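Local coordinates for protein PelA (Pseudomonas aeruginosa, PDB 5TCB) that probably cleaves the exopolysaccharide Pel through this glycoside hydrolase domain, part of a longer protein that may also act as a deacetylase, at residues 67-72 with 168-173; 75-80 with 111-116; 260-263 with 267-270. One frame throughout, in Å; residues are numbered along the deposited sequence.

Interaction 1. Residues 67-72 with 168-173; sequences TPFAYL and GLKLFF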
ATOM      1  N   THR A  67     -13.352   5.100   6.572  1.00 19.03           N
ATOM      2  CA  THR A  67     -12.443   6.019   5.893  1.00 18.37           C
ATOM      3  C   THR A  67     -11.881   5.308   4.671  1.00 16.73           C
ATOM      4  O   THR A  67     -11.056   4.394   4.823  1.00 17.94           O
ATOM      5  CB  THR A  67     -11.317   6.465   6.837  1.00 18.35           C
ATOM      6  OG1 THR A  67     -11.869   7.148   7.963  1.00 21.59           O
ATOM      7  CG2 THR A  67     -10.375   7.445   6.189  1.00 19.99           C
ATOM      8  N   PRO A  68     -12.333   5.641   3.467  1.00 15.58           N
ATOM      9  CA  PRO A  68     -11.904   4.894   2.283  1.00 16.16           C
ATOM     10  C   PRO A  68     -10.667   5.482   1.636  1.00 14.69           C
ATOM     11  O   PRO A  68     -10.558   6.691   1.427  1.00 17.62           O
ATOM     12  CB  PRO A  68     -13.122   4.993   1.364  1.00 18.19           C
ATOM     13  CG  PRO A  68     -13.694   6.333   1.665  1.00 19.90           C
ATOM     14  CD  PRO A  68     -13.485   6.511   3.171  1.00 17.98           C
ATOM     15  N   PHE A  69      -9.742   4.583   1.326  1.00 16.37           N
ATOM     16  CA  PHE A  69      -8.473   4.887   0.657  1.00 16.64           C
ATOM     17  C   PHE A  69      -8.445   4.218  -0.708  1.00 14.93           C
ATOM     18  O   PHE A  69      -8.882   3.073  -0.851  1.00 17.21           O
ATOM     19  CB  PHE A  69      -7.272   4.356   1.447  1.00 16.84           C
ATOM     20  CG  PHE A  69      -7.027   5.048   2.752  1.00 17.13           C
ATOM     21  CD1 PHE A  69      -7.851   4.816   3.827  1.00 18.25           C
ATOM     22  CD2 PHE A  69      -5.958   5.932   2.908  1.00 16.14           C
ATOM     23  CE1 PHE A  69      -7.617   5.464   5.045  1.00 18.49           C
ATOM     24  CE2 PHE A  69      -5.708   6.550   4.080  1.00 16.22           C
ATOM     25  CZ  PHE A  69      -6.544   6.333   5.170  1.00 17.57           C
ATOM     26  N   ALA A  70      -7.893   4.913  -1.705  1.00 15.13           N
ATOM     27  CA  ALA A  70      -7.691   4.344  -3.031  1.00 16.13           C
ATOM     28  C   ALA A  70      -6.242   3.883  -3.203  1.00 14.79           C
ATOM     29  O   ALA A  70      -5.296   4.608  -2.844  1.00 15.98           O
ATOM     30  CB  ALA A  70      -8.040   5.358  -4.116  1.00 17.04           C
ATOM     31  N   TYR A  71      -6.091   2.669  -3.735  1.00 15.55           N
ATOM     32  CA  TYR A  71      -4.782   2.140  -4.111  1.00 13.98           C
ATOM     33  C   TYR A  71      -4.114   3.010  -5.159  1.00 17.09           C
ATOM     34  O   TYR A  71      -4.710   3.364  -6.177  1.00 18.12           O
ATOM     35  CB  TYR A  71      -4.946   0.714  -4.616  1.00 16.32           C
ATOM     36  CG  TYR A  71      -3.655   0.063  -5.027  1.00 16.35           C
ATOM     37  CD1 TYR A  71      -3.224   0.136  -6.336  1.00 16.37           C
ATOM     38  CD2 TYR A  71      -2.878  -0.596  -4.113  1.00 15.81           C
ATOM     39  CE1 TYR A  71      -2.024  -0.447  -6.727  1.00 17.88           C
ATOM     40  CE2 TYR A  71      -1.672  -1.196  -4.505  1.00 16.71           C
ATOM     41  CZ  TYR A  71      -1.274  -1.102  -5.806  1.00 18.44           C
ATOM     42  OH  TYR A  71      -0.078  -1.659  -6.237  1.00 20.95           O
ATOM     43  N   LEU A  72      -2.827   3.285  -4.948  1.00 16.99           N
ATOM     44  CA  LEU A  72      -2.042   3.975  -5.970  1.00 16.05           C
ATOM     45  C   LEU A  72      -0.615   3.452  -5.930  1.00 15.17           C
ATOM     46  O   LEU A  72       0.123   3.685  -4.958  1.00 16.90           O
ATOM     47  CB  LEU A  72      -2.042   5.485  -5.755  1.00 16.79           C
ATOM     48  CG  LEU A  72      -1.325   6.310  -6.835  1.00 17.52           C
ATOM     49  CD1 LEU A  72      -1.999   6.185  -8.188  1.00 20.96           C
ATOM     50  CD2 LEU A  72      -1.220   7.766  -6.461  1.00 22.07           C
ATOM     51  N   GLY A 168      -6.035  17.218   1.470  1.00 21.98           N
ATOM     52  CA  GLY A 168      -7.190  16.495   1.924  1.00 24.90           C
ATOM     53  C   GLY A 168      -7.127  14.995   1.761  1.00 22.03           C
ATOM     54  O   GLY A 168      -8.128  14.326   2.023  1.00 23.19           O
ATOM     55  N   LEU A 169      -6.016  14.457   1.271  1.00 21.85           N
ATOM     56  CA  LEU A 169      -5.822  13.018   1.164  1.00 21.05           C
ATOM     57  C   LEU A 169      -4.850  12.547   2.235  1.00 19.24           C
ATOM     58  O   LEU A 169      -3.663  12.915   2.222  1.00 20.80           O
ATOM     59  CB  LEU A 169      -5.306  12.643  -0.227  1.00 19.57           C
ATOM     60  CG  LEU A 169      -6.266  12.907  -1.370  1.00 19.72           C
ATOM     61  CD1 LEU A 169      -5.598  12.551  -2.672  1.00 20.90           C
ATOM     62  CD2 LEU A 169      -7.522  12.053  -1.179  1.00 21.75           C
ATOM     63  N   LYS A 170      -5.326  11.694   3.136  1.00 18.51           N
ATOM     64  CA  LYS A 170      -4.397  11.016   4.038  1.00 18.08           C
ATOM     65  C   LYS A 170      -3.537  10.067   3.234  1.00 19.08           C
ATOM     66  O   LYS A 170      -4.048   9.342   2.380  1.00 18.89           O
ATOM     67  CB  LYS A 170      -5.149  10.228   5.111  1.00 21.15           C
ATOM     68  CG  LYS A 170      -5.905  11.079   6.085  1.00 22.17           C
ATOM     69  CD  LYS A 170      -6.562  10.227   7.153  1.00 24.37           C
ATOM     70  CE  LYS A 170      -7.317  11.073   8.146  1.00 31.00           C
ATOM     71  NZ  LYS A 170      -6.392  11.683   9.108  1.00 43.43           N
ATOM     72  N   LEU A 171      -2.229  10.073   3.498  1.00 18.99           N
ATOM     73  CA  LEU A 171      -1.289   9.215   2.782  1.00 18.08           C
ATOM     74  C   LEU A 171      -0.890   8.037   3.679  1.00 16.71           C
ATOM     75  O   LEU A 171      -0.268   8.210   4.728  1.00 19.74           O
ATOM     76  CB  LEU A 171      -0.072  10.008   2.307  1.00 17.45           C
ATOM     77  CG  LEU A 171      -0.383  11.221   1.416  1.00 17.07           C
ATOM     78  CD1 LEU A 171       0.903  11.871   0.961  1.00 20.87           C
ATOM     79  CD2 LEU A 171      -1.277  10.860   0.225  1.00 17.98           C
ATOM     80  N   PHE A 172      -1.272   6.847   3.245  1.00 17.40           N
ATOM     81  CA  PHE A 172      -1.081   5.597   3.957  1.00 17.10           C
ATOM     82  C   PHE A 172       0.020   4.886   3.176  1.00 16.22           C
ATOM     83  O   PHE A 172      -0.202   4.390   2.065  1.00 16.83           O
ATOM     84  CB  PHE A 172      -2.422   4.855   3.995  1.00 14.72           C
ATOM     85  CG  PHE A 172      -2.440   3.537   4.712  1.00 16.74           C
ATOM     86  CD1 PHE A 172      -1.376   3.052   5.442  1.00 18.78           C
ATOM     87  CD2 PHE A 172      -3.605   2.795   4.646  1.00 17.96           C
ATOM     88  CE1 PHE A 172      -1.472   1.810   6.069  1.00 16.73           C
ATOM     89  CE2 PHE A 172      -3.724   1.560   5.273  1.00 17.25           C
ATOM     90  CZ  PHE A 172      -2.656   1.063   5.990  1.00 16.32           C
ATOM     91  N   PHE A 173       1.236   4.927   3.714  1.00 16.46           N
ATOM     92  CA  PHE A 173       2.398   4.404   2.997  1.00 17.31           C
ATOM     93  C   PHE A 173       2.469   2.882   3.147  1.00 18.13           C
ATOM     94  O   PHE A 173       2.273   2.358   4.249  1.00 18.12           O
ATOM     95  CB  PHE A 173       3.702   4.954   3.570  1.00 16.33           C
ATOM     96  CG  PHE A 173       4.077   6.356   3.170  1.00 16.22           C
ATOM     97  CD1 PHE A 173       3.144   7.302   2.818  1.00 17.24           C
ATOM     98  CD2 PHE A 173       5.418   6.720   3.179  1.00 17.05           C
ATOM     99  CE1 PHE A 173       3.547   8.601   2.487  1.00 19.64           C
ATOM    100  CE2 PHE A 173       5.810   7.990   2.869  1.00 17.97           C
ATOM    101  CZ  PHE A 173       4.880   8.933   2.525  1.00 19.35           C
TER
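A T-shaped (edge-to-face) aromatic pair, Phe69 with Phe172, joins strands 67-73 and 170-174 in the interior of a (beta/alpha)8 barrel. The two strands are not neighbours in the sheet: strand 131-135 runs between them, so no backbone hydrogen bond links the segments and the contact is made by side chains reaching inward. The edge of the Phe172 ring is directed at the face of Phe69, with ring centroids 5.6 Å apart and planes at 72°. CD2 of Phe172 stands 4.2 Å above the Phe69 plane, offset toward the rim rather than over the ring centre. The closest apolar approach lies nearer the backbone, where Phe69 CE2 comes to 3.7 Å from Phe172 CB. In Phe69, CG lies anti to the carbonyl carbon (chi1 -68°), and the ring's CE2 corner is thereby brought against the backbone of the other strand. It meets Lys170 O obliquely at 3.7 Å, while Phe69 CE2 to Lys170 CB measures 3.9 Å. Only the root of this lysine takes part; its chain then leads away to an exposed end. The aromatic cluster extends beyond the pair: Trp45 meets both rings, and Phe133 packs edge-to-face with Phe172. On the flank of strand 170-174 toward strand 187-192, Phe172 touches Ala189 and Ala191. The alternation of strand residues sends Ala70 and Leu72 outward, against Leu124, Leu117 and Arg120 of helix 111-126, while Phe69 points into the barrel interior.

Interaction 2. Residues 75-80 with 111-116; sequences GEFDGD and PSWRAH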
ATOM      1  N   GLY A  75       5.675   3.437  -7.580  1.00 18.30           N
ATOM      2  CA  GLY A  75       6.935   3.042  -8.191  1.00 18.97           C
ATOM      3  C   GLY A  75       6.840   2.223  -9.463  1.00 19.29           C
ATOM      4  O   GLY A  75       7.842   2.046 -10.170  1.00 19.39           O
ATOM      5  N   GLU A  76       5.652   1.707  -9.765  1.00 18.88           N
ATOM      6  CA  GLU A  76       5.452   0.773 -10.861  1.00 18.21           C
ATOM      7  C   GLU A  76       4.148   1.089 -11.563  1.00 19.25           C
ATOM      8  O   GLU A  76       3.183   1.520 -10.929  1.00 20.49           O
ATOM      9  CB  GLU A  76       5.389  -0.684 -10.350  1.00 21.15           C
ATOM     10  CG  GLU A  76       6.669  -1.158  -9.719  1.00 21.98           C
ATOM     11  CD  GLU A  76       6.627  -2.593  -9.238  1.00 30.49           C
ATOM     12  OE1 GLU A  76       5.623  -3.313  -9.491  1.00 31.82           O
ATOM     13  OE2 GLU A  76       7.616  -2.991  -8.589  1.00 26.74           O
ATOM     14  N   PHE A  77       4.129   0.850 -12.862  1.00 21.71           N
ATOM     15  CA  PHE A  77       2.905   0.851 -13.643  1.00 22.38           C
ATOM     16  C   PHE A  77       2.467  -0.582 -13.906  1.00 28.28           C
ATOM     17  O   PHE A  77       3.222  -1.377 -14.482  1.00 34.65           O
ATOM     18  CB  PHE A  77       3.136   1.588 -14.953  1.00 24.70           C
ATOM     19  CG  PHE A  77       1.929   1.684 -15.841  1.00 31.58           C
ATOM     20  CD1 PHE A  77       0.970   2.649 -15.601  1.00 41.27           C
ATOM     21  CD2 PHE A  77       1.757   0.811 -16.887  1.00 36.35           C
ATOM     22  CE1 PHE A  77      -0.128   2.758 -16.418  1.00 44.80           C
ATOM     23  CE2 PHE A  77       0.652   0.914 -17.712  1.00 39.91           C
ATOM     24  CZ  PHE A  77      -0.284   1.894 -17.470  1.00 36.77           C
ATOM     25  N   ASP A  78       1.220  -0.879 -13.556  1.00 34.34           N
ATOM     26  CA  ASP A  78       0.644  -2.206 -13.765  1.00 45.68           C
ATOM     27  C   ASP A  78      -0.026  -2.244 -15.128  1.00 43.98           C
ATOM     28  O   ASP A  78      -1.046  -1.581 -15.345  1.00 47.37           O
ATOM     29  CB  ASP A  78      -0.360  -2.532 -12.665  1.00 41.60           C
ATOM     30  N   GLY A  79       0.540  -3.019 -16.044  1.00 42.96           N
ATOM     31  CA  GLY A  79      -0.068  -3.222 -17.340  1.00 75.72           C
ATOM     32  C   GLY A  79       0.785  -4.033 -18.291  1.00 84.43           C
ATOM     33  O   GLY A  79       1.998  -4.157 -18.098  1.00 55.36           O
ATOM     34  N   ASP A  80       0.159  -4.600 -19.319  1.00118.11           N
ATOM     35  CA  ASP A  80       0.911  -5.227 -20.392  1.00 97.59           C
ATOM     36  C   ASP A  80       1.719  -4.173 -21.143  1.00 83.72           C
ATOM     37  O   ASP A  80       1.469  -2.969 -21.041  1.00 70.97           O
ATOM     38  CB  ASP A  80      -0.028  -5.957 -21.356  1.00 73.20           C
ATOM     39  N   PRO A 111       9.094  13.348 -15.746  1.00 22.75           N
ATOM     40  CA  PRO A 111       7.941  14.256 -15.590  1.00 23.53           C
ATOM     41  C   PRO A 111       6.613  13.640 -15.990  1.00 21.98           C
ATOM     42  O   PRO A 111       5.587  13.933 -15.359  1.00 23.83           O
ATOM     43  CB  PRO A 111       8.314  15.457 -16.477  1.00 30.03           C
ATOM     44  CG  PRO A 111       9.442  14.994 -17.345  1.00 35.93           C
ATOM     45  CD  PRO A 111      10.164  13.933 -16.571  1.00 27.10           C
ATOM     46  N   SER A 112       6.592  12.795 -17.026  1.00 25.34           N
ATOM     47  CA  SER A 112       5.319  12.228 -17.448  1.00 23.43           C
ATOM     48  C   SER A 112       4.756  11.297 -16.390  1.00 22.56           C
ATOM     49  O   SER A 112       3.539  11.236 -16.230  1.00 22.97           O
ATOM     50  CB  SER A 112       5.462  11.489 -18.783  1.00 24.67           C
ATOM     51  OG  SER A 112       6.403  10.435 -18.692  1.00 28.72           O
ATOM     52  N   TRP A 113       5.624  10.561 -15.682  1.00 21.53           N
ATOM     53  CA  TRP A 113       5.155   9.657 -14.633  1.00 19.86           C
ATOM     54  C   TRP A 113       4.662  10.442 -13.430  1.00 20.04           C
ATOM     55  O   TRP A 113       3.568  10.186 -12.897  1.00 18.30           O
ATOM     56  CB  TRP A 113       6.280   8.711 -14.225  1.00 18.37           C
ATOM     57  CG  TRP A 113       5.906   7.736 -13.139  1.00 17.49           C
ATOM     58  CD1 TRP A 113       6.511   7.590 -11.938  1.00 17.81           C
ATOM     59  CD2 TRP A 113       4.834   6.785 -13.170  1.00 17.35           C
ATOM     60  NE1 TRP A 113       5.899   6.589 -11.211  1.00 17.90           N
ATOM     61  CE2 TRP A 113       4.873   6.074 -11.953  1.00 16.74           C
ATOM     62  CE3 TRP A 113       3.868   6.447 -14.116  1.00 20.70           C
ATOM     63  CZ2 TRP A 113       3.953   5.074 -11.639  1.00 20.01           C
ATOM     64  CZ3 TRP A 113       2.959   5.454 -13.798  1.00 19.05           C
ATOM     65  CH2 TRP A 113       3.024   4.771 -12.591  1.00 18.47           C
ATOM     66  N   ARG A 114       5.451  11.417 -12.987  1.00 20.39           N
ATOM     67  CA  ARG A 114       5.024  12.241 -11.862  1.00 21.22           C
ATOM     68  C   ARG A 114       3.707  12.939 -12.170  1.00 20.18           C
ATOM     69  O   ARG A 114       2.799  12.976 -11.325  1.00 20.09           O
ATOM     70  CB  ARG A 114       6.120  13.255 -11.544  1.00 22.04           C
ATOM     71  CG  ARG A 114       7.461  12.623 -11.148  1.00 22.60           C
ATOM     72  CD  ARG A 114       8.628  13.626 -11.130  1.00 26.66           C
ATOM     73  NE  ARG A 114       8.571  14.564 -10.006  1.00 27.12           N
ATOM     74  CZ  ARG A 114       9.137  14.369  -8.811  1.00 28.34           C
ATOM     75  NH1 ARG A 114       9.833  13.260  -8.549  1.00 25.84           N
ATOM     76  NH2 ARG A 114       9.022  15.302  -7.877  1.00 26.05           N
ATOM     77  N   ALA A 115       3.579  13.509 -13.379  1.00 21.32           N
ATOM     78  CA  ALA A 115       2.335  14.191 -13.736  1.00 22.12           C
ATOM     79  C   ALA A 115       1.161  13.223 -13.751  1.00 21.09           C
ATOM     80  O   ALA A 115       0.044  13.576 -13.343  1.00 23.54           O
ATOM     81  CB  ALA A 115       2.481  14.871 -15.096  1.00 26.24           C
ATOM     82  N   HIS A 116       1.381  12.026 -14.287  1.00 21.68           N
ATOM     83  CA  HIS A 116       0.344  11.006 -14.321  1.00 24.26           C
ATOM     84  C   HIS A 116      -0.168  10.713 -12.919  1.00 21.32           C
ATOM     85  O   HIS A 116      -1.387  10.700 -12.672  1.00 21.36           O
ATOM     86  CB  HIS A 116       0.914   9.745 -14.981  1.00 21.52           C
ATOM     87  CG  HIS A 116       0.033   8.549 -14.847  1.00 27.03           C
ATOM     88  ND1 HIS A 116      -1.022   8.304 -15.701  1.00 33.79           N
ATOM     89  CD2 HIS A 116       0.047   7.528 -13.957  1.00 22.38           C
ATOM     90  CE1 HIS A 116      -1.623   7.187 -15.336  1.00 29.05           C
ATOM     91  NE2 HIS A 116      -0.995   6.694 -14.286  1.00 26.07           N
TER
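Trp113 of helix 111-126 brings the six-membered ring of its indole up to strand 76-78, its edge to Phe77 CD1 and obliquely to the carbonyl of Glu76. The planes of the Trp113 indole and the Phe77 ring are nearly perpendicular, about 83° apart, but only the indole side of the meeting is an edge. Phe77 CD1 lies at that edge, near the indole plane, 3.9 Å from Trp113 CZ3. Relative to the phenyl ring, CZ3 comes in obliquely. Phe77 CB adds a second foothold; it stands off the indole plane, 4.0 Å from Trp113 CH2. With CG anti to the backbone N (chi1 180°), Trp113 extends its ring system out from the first turn of the helix toward the strand. The far end also passes the peptide after Glu76: Trp113 CH2 is 3.7 Å from Glu76 O, which accepts a hydrogen bond from Ser73 OG. The side chain of Glu76 starts away from the helix, and its two carboxylate oxygens are held separately, OE1 by Ser103 OG and OE2 by Ser139 OG. The indole's rotation is fixed from the other end, where Trp113 NE1 hydrogen-bonds to Val74 O just before the strand. Met106 touches both Phe77 and Trp113. Strand 76-78 pairs antiparallel with strand 103-105, and this small sheet belongs to the excursion between barrel strand 67-73 and helix 111-126, so the first turn of the helix packs against the start of that excursion.

Interaction 3. Residues 260-263 with 267-270; sequences FVST and DYLG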
ATOM      1  N   PHE A 260      -4.373  -6.705   9.330  1.00 18.80           N
ATOM      2  CA  PHE A 260      -5.337  -7.316   8.431  1.00 17.86           C
ATOM      3  C   PHE A 260      -4.713  -8.592   7.929  1.00 17.20           C
ATOM      4  O   PHE A 260      -3.608  -8.559   7.382  1.00 19.65           O
ATOM      5  CB  PHE A 260      -5.690  -6.409   7.265  1.00 16.98           C
ATOM      6  CG  PHE A 260      -6.806  -6.935   6.372  1.00 16.22           C
ATOM      7  CD1 PHE A 260      -8.077  -7.173   6.883  1.00 17.29           C
ATOM      8  CD2 PHE A 260      -6.590  -7.112   5.007  1.00 16.72           C
ATOM      9  CE1 PHE A 260      -9.112  -7.625   6.071  1.00 18.38           C
ATOM     10  CE2 PHE A 260      -7.620  -7.559   4.190  1.00 16.87           C
ATOM     11  CZ  PHE A 260      -8.884  -7.797   4.699  1.00 19.16           C
ATOM     12  N   VAL A 261      -5.393  -9.707   8.144  1.00 19.45           N
ATOM     13  CA  VAL A 261      -4.867 -11.016   7.792  1.00 18.28           C
ATOM     14  C   VAL A 261      -5.750 -11.563   6.686  1.00 20.15           C
ATOM     15  O   VAL A 261      -6.932 -11.854   6.909  1.00 21.79           O
ATOM     16  CB  VAL A 261      -4.821 -11.954   8.999  1.00 19.31           C
ATOM     17  CG1 VAL A 261      -4.106 -13.250   8.617  1.00 22.04           C
ATOM     18  CG2 VAL A 261      -4.159 -11.247  10.209  1.00 22.04           C
ATOM     19  N   SER A 262      -5.196 -11.688   5.487  1.00 21.42           N
ATOM     20  CA  SER A 262      -6.032 -11.962   4.323  1.00 19.10           C
ATOM     21  C   SER A 262      -5.245 -12.811   3.325  1.00 25.28           C
ATOM     22  O   SER A 262      -4.277 -13.480   3.689  1.00 24.15           O
ATOM     23  CB  SER A 262      -6.539 -10.632   3.740  1.00 20.38           C
ATOM     24  OG  SER A 262      -7.551 -10.864   2.791  1.00 19.21           O
ATOM     25  N   THR A 263      -5.690 -12.824   2.085  1.00 20.92           N
ATOM     26  CA  THR A 263      -5.085 -13.555   0.976  1.00 22.99           C
ATOM     27  C   THR A 263      -4.283 -12.609   0.102  1.00 22.75           C
ATOM     28  O   THR A 263      -4.563 -11.406   0.049  1.00 23.43           O
ATOM     29  CB  THR A 263      -6.170 -14.209   0.113  1.00 25.26           C
ATOM     30  OG1 THR A 263      -7.013 -13.180  -0.420  1.00 27.05           O
ATOM     31  CG2 THR A 263      -6.998 -15.199   0.925  1.00 28.71           C
ATOM     32  N   ASP A 267      -8.928 -10.472  -2.069  1.00 21.77           N
ATOM     33  CA  ASP A 267     -10.259 -10.717  -2.599  1.00 19.75           C
ATOM     34  C   ASP A 267     -11.135 -11.438  -1.581  1.00 21.26           C
ATOM     35  O   ASP A 267     -12.041 -12.189  -1.951  1.00 23.88           O
ATOM     36  CB  ASP A 267     -10.164 -11.520  -3.892  1.00 25.99           C
ATOM     37  CG  ASP A 267      -9.542 -12.896  -3.694  1.00 33.52           C
ATOM     38  OD1 ASP A 267      -9.104 -13.223  -2.568  1.00 27.32           O
ATOM     39  OD2 ASP A 267      -9.459 -13.653  -4.690  1.00 33.95           O
ATOM     40  N   TYR A 268     -10.867 -11.189  -0.297  1.00 20.36           N
ATOM     41  CA  TYR A 268     -11.365 -11.990   0.812  1.00 18.44           C
ATOM     42  C   TYR A 268     -11.661 -11.076   1.978  1.00 18.58           C
ATOM     43  O   TYR A 268     -10.900 -10.146   2.249  1.00 17.85           O
ATOM     44  CB  TYR A 268     -10.315 -13.042   1.205  1.00 18.81           C
ATOM     45  CG  TYR A 268     -10.538 -13.832   2.503  1.00 19.11           C
ATOM     46  CD1 TYR A 268     -11.630 -14.666   2.682  1.00 19.71           C
ATOM     47  CD2 TYR A 268      -9.585 -13.797   3.505  1.00 21.32           C
ATOM     48  CE1 TYR A 268     -11.783 -15.417   3.867  1.00 23.84           C
ATOM     49  CE2 TYR A 268      -9.717 -14.523   4.670  1.00 20.70           C
ATOM     50  CZ  TYR A 268     -10.793 -15.347   4.852  1.00 20.19           C
ATOM     51  OH  TYR A 268     -10.890 -16.072   6.013  1.00 23.26           O
ATOM     52  N   LEU A 269     -12.758 -11.353   2.687  1.00 19.31           N
ATOM     53  CA  LEU A 269     -13.076 -10.607   3.900  1.00 19.69           C
ATOM     54  C   LEU A 269     -12.225 -11.174   5.039  1.00 19.18           C
ATOM     55  O   LEU A 269     -12.677 -11.943   5.887  1.00 19.84           O
ATOM     56  CB  LEU A 269     -14.570 -10.663   4.180  1.00 19.46           C
ATOM     57  CG  LEU A 269     -15.447  -9.691   3.405  1.00 31.01           C
ATOM     58  CD1 LEU A 269     -16.912 -10.045   3.586  1.00 28.46           C
ATOM     59  CD2 LEU A 269     -15.171  -8.248   3.874  1.00 30.57           C
ATOM     60  N   GLY A 270     -10.968 -10.746   5.055  1.00 20.79           N
ATOM     61  CA  GLY A 270     -10.027 -11.145   6.077  1.00 20.09           C
ATOM     62  C   GLY A 270     -10.357 -10.512   7.414  1.00 19.29           C
ATOM     63  O   GLY A 270     -11.382  -9.856   7.602  1.00 22.22           O
TER
HETATM   64  O   HOH W   1      -8.741  -9.012   1.182  1.00 18.99           O
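Tyr268 O is gripped from two directions: a water bridging to Ser262 donates to it at 2.7 Å, and Gly270 N gives it a weak hydrogen bond across the inverse gamma turn centred on Leu269. The same water accepts from Ser262 OG, also at 2.7 Å, and lies in the plane of the Phe260 ring at its edge. Farther along, Thr263 OG1 donates to Asp267 OD1 at 3.0 Å, meeting the carboxylate oxygen nearly in line with its C-O bond; the two side chains cross at about a right angle. Ser262 OG lies at the edge of the Tyr268 ring, 3.6 Å from CD2, and Thr263 CG2 comes obliquely, 3.9 Å from the same atom. The tyrosine hydroxyl bonds to Arg242. Backbone packing is tight at Gly270, where CA makes a C-H...O contact of 3.3 Å with Val261 O, and Phe260 CE1 lies 3.4 Å from Gly270 C; with no side chain there, the chain can come this close. The loop folds back on the end of strand 258-262; there Phe260 touches strand 27-30, where the barrel closes, and Val261 packs on Ala245 and Leu248 of helix 242-254.

Overall arrangement
Strand 67-73 opens interaction 1, and the chain then runs directly into 75-80, where interaction 2 begins. Interaction 2 closes first, at the start of helix 111-126, so its loop lies wholly within that of interaction 1, which closes later when strand 170-174 enters the sheet. Interaction 3 follows in series, a tight turn-back after the last strand, 258-262. Interactions 1 and 3 both reach the barrel sheet, their centres about 19 Å apart: one spans its interior, the other folds a loop back on its final strand. Interaction 2 joins strand 76-78 to helix 111-126 outside that sheet, its centre about 27 Å from that of interaction 3, on the opposite side of the chain's centre.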